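Local coordinates for protein sugar phosphate isomerase/epimerase (Parabacteroides distasonis, PDB 3OBE) that probably acts as a sugar isomerase or epimerase of the xylose isomerase-like TIM-barrel family, though its substrate is not established, at residues L25-L30 with E54-R59. Sequence-based numbering, arbitrary orientation.
Sequences LQTYSL and EIFGYR. With EOH (ethanol), chain G.
Gln26 has CG anti to the backbone N (chi1 164°) and then bends at chi2 (52°), which swings its amide across to Glu54, whose own chain runs extended. Gln26 NE2 donates twice: to Glu54 OE1 at 3.1 Å, reaching that oxygen on its anti side and somewhat out of the carboxylate plane, and to Ile55 O at 3.2 Å, a nearly straight bond arriving from above the carbonyl plane. Gln26 OE1 turns back to its own segment and takes the N-H of Tyr28 on a lone pair, at 2.8 Å. With both ends engaged, the rotation of the amide is fixed. The carboxylate has further partners, Glu54 OE1 meeting His244 and OE2 meeting Ser94. Glu54 OE2 also lies close to Glu216 OE2, a contact of like charges. Beneath these side chains, neighbouring parallel strands 24-26 and 52-55 of the TIM barrel are joined by Glu54 N to Leu25 O (2.9 Å) and Thr27 N to Glu54 O (3.0 Å). Further along the two segments, Tyr28 sets its ring edge against one face of Phe56, a T-shaped pair with centroids 5.1 Å apart and planes at 82°; Tyr28 CB adds a CH-pi contact over that face. An ethanol, probably from the crystallisation liquor, lies over the opposite face, its oxygen weakly bonded to Phe56 O, while Thr27 OG1 approaches the ring edge, 3.5 Å from Phe56 CD1.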
loop_
_atom_site.group_PDB
_atom_site.type_symbol
_atom_site.label_atom_id
_atom_site.label_comp_id
_atom_site.label_asym_id
_atom_site.label_seq_id
_atom_site.Cartn_x
_atom_site.Cartn_y
_atom_site.Cartn_z
ATOM N N LEU A 25 3.838 1.735 8.272
ATOM C CA LEU A 25 2.483 2.199 8.597
ATOM C C LEU A 25 1.985 3.081 7.486
ATOM O O LEU A 25 2.688 4.029 7.090
ATOM C CB LEU A 25 2.491 3.053 9.901
ATOM C CG LEU A 25 1.118 3.630 10.307
ATOM C CD1 LEU A 25 0.150 2.534 10.739
ATOM C CD2 LEU A 25 1.230 4.655 11.425
ATOM N N GLN A 26 0.753 2.837 7.031
ATOM C CA GLN A 26 0.045 3.794 6.182
ATOM C C GLN A 26 -0.552 4.881 7.064
ATOM O O GLN A 26 -1.388 4.627 7.914
ATOM C CB GLN A 26 -1.013 3.085 5.338
ATOM C CG GLN A 26 -2.085 3.972 4.683
ATOM C CD GLN A 26 -1.527 5.135 3.867
ATOM O OE1 GLN A 26 -1.671 6.285 4.260
ATOM N NE2 GLN A 26 -0.865 4.835 2.737
ATOM N N THR A 27 -0.080 6.112 6.905
ATOM C CA THR A 27 -0.394 7.142 7.838
ATOM C C THR A 27 -1.847 7.670 7.806
ATOM O O THR A 27 -2.306 8.377 8.748
ATOM C CB THR A 27 0.548 8.356 7.638
ATOM O OG1 THR A 27 0.375 8.879 6.328
ATOM C CG2 THR A 27 2.050 7.961 7.938
ATOM N N TYR A 28 -2.562 7.322 6.745
ATOM C CA TYR A 28 -3.980 7.569 6.689
ATOM C C TYR A 28 -4.696 6.923 7.899
ATOM O O TYR A 28 -5.718 7.433 8.349
ATOM C CB TYR A 28 -4.537 7.036 5.395
ATOM C CG TYR A 28 -5.975 7.433 5.140
ATOM C CD1 TYR A 28 -6.312 8.742 4.838
ATOM C CD2 TYR A 28 -6.992 6.473 5.244
ATOM C CE1 TYR A 28 -7.635 9.099 4.600
ATOM C CE2 TYR A 28 -8.313 6.826 5.014
ATOM C CZ TYR A 28 -8.616 8.122 4.709
ATOM O OH TYR A 28 -9.928 8.453 4.466
ATOM N N SER A 29 -4.089 5.880 8.468
ATOM C CA SER A 29 -4.612 5.233 9.682
ATOM C C SER A 29 -4.825 6.176 10.847
ATOM O O SER A 29 -5.669 5.898 11.681
ATOM C CB SER A 29 -3.651 4.131 10.168
ATOM O OG SER A 29 -3.441 3.172 9.145
ATOM N N LEU A 30 -4.040 7.252 10.935
ATOM C CA LEU A 30 -4.018 8.076 12.127
ATOM C C LEU A 30 -4.882 9.316 11.935
ATOM O O LEU A 30 -5.209 9.993 12.901
ATOM C CB LEU A 30 -2.588 8.486 12.437
ATOM C CG LEU A 30 -1.736 7.322 12.944
ATOM C CD1 LEU A 30 -0.261 7.746 13.048
ATOM C CD2 LEU A 30 -2.265 6.925 14.361
ATOM N N GLU A 54 4.083 4.849 4.704
ATOM C CA GLU A 54 3.450 5.003 3.399
ATOM C C GLU A 54 2.436 6.120 3.542
ATOM O O GLU A 54 1.574 6.080 4.433
ATOM C CB GLU A 54 2.788 3.689 2.938
ATOM C CG GLU A 54 2.095 3.780 1.581
ATOM C CD GLU A 54 1.453 2.467 1.238
ATOM O OE1 GLU A 54 0.441 2.167 1.900
ATOM O OE2 GLU A 54 1.971 1.746 0.319
ATOM N N ILE A 55 2.629 7.184 2.767
ATOM C CA ILE A 55 1.816 8.389 2.939
ATOM C C ILE A 55 0.658 8.423 1.915
ATOM O O ILE A 55 0.371 7.422 1.248
ATOM C CB ILE A 55 2.709 9.661 2.929
ATOM C CG1 ILE A 55 3.409 9.829 1.595
ATOM C CG2 ILE A 55 3.712 9.590 4.152
ATOM C CD1 ILE A 55 4.007 11.198 1.408
ATOM N N PHE A 56 -0.011 9.563 1.867
ATOM C CA PHE A 56 -1.170 9.788 1.049
ATOM C C PHE A 56 -1.255 11.291 0.813
ATOM O O PHE A 56 -0.552 12.063 1.429
ATOM C CB PHE A 56 -2.425 9.232 1.743
ATOM C CG PHE A 56 -2.819 9.994 2.962
ATOM C CD1 PHE A 56 -2.227 9.746 4.174
ATOM C CD2 PHE A 56 -3.780 11.007 2.880
ATOM C CE1 PHE A 56 -2.606 10.472 5.320
ATOM C CE2 PHE A 56 -4.148 11.738 4.018
ATOM C CZ PHE A 56 -3.553 11.468 5.218
ATOM N N GLY A 57 -2.173 11.707 -0.051
ATOM C CA GLY A 57 -2.563 13.113 -0.093
ATOM C C GLY A 57 -1.937 13.928 -1.213
ATOM O O GLY A 57 -2.089 15.144 -1.261
ATOM N N TYR A 58 -1.173 13.285 -2.072
ATOM C CA TYR A 58 -0.524 13.972 -3.186
ATOM C C TYR A 58 -1.550 14.742 -3.986
ATOM O O TYR A 58 -2.589 14.218 -4.285
ATOM C CB TYR A 58 0.131 12.945 -4.116
ATOM C CG TYR A 58 0.700 13.559 -5.392
ATOM C CD1 TYR A 58 1.859 14.318 -5.376
ATOM C CD2 TYR A 58 0.047 13.413 -6.617
ATOM C CE1 TYR A 58 2.367 14.870 -6.527
ATOM C CE2 TYR A 58 0.564 13.948 -7.783
ATOM C CZ TYR A 58 1.715 14.666 -7.741
ATOM O OH TYR A 58 2.249 15.237 -8.882
ATOM N N ARG A 59 -1.250 15.986 -4.337
ATOM C CA ARG A 59 -2.186 16.788 -5.154
ATOM C C ARG A 59 -1.505 17.090 -6.467
ATOM O O ARG A 59 -0.437 17.681 -6.468
ATOM C CB ARG A 59 -2.529 18.120 -4.459
ATOM C CG ARG A 59 -3.304 17.977 -3.159
ATOM C CD ARG A 59 -4.787 17.700 -3.403
HETATM C C1 EOH G . -0.639 13.713 3.834
HETATM C C2 EOH G . -0.971 14.189 5.219
HETATM O O EOH G . 0.624 13.107 3.728
#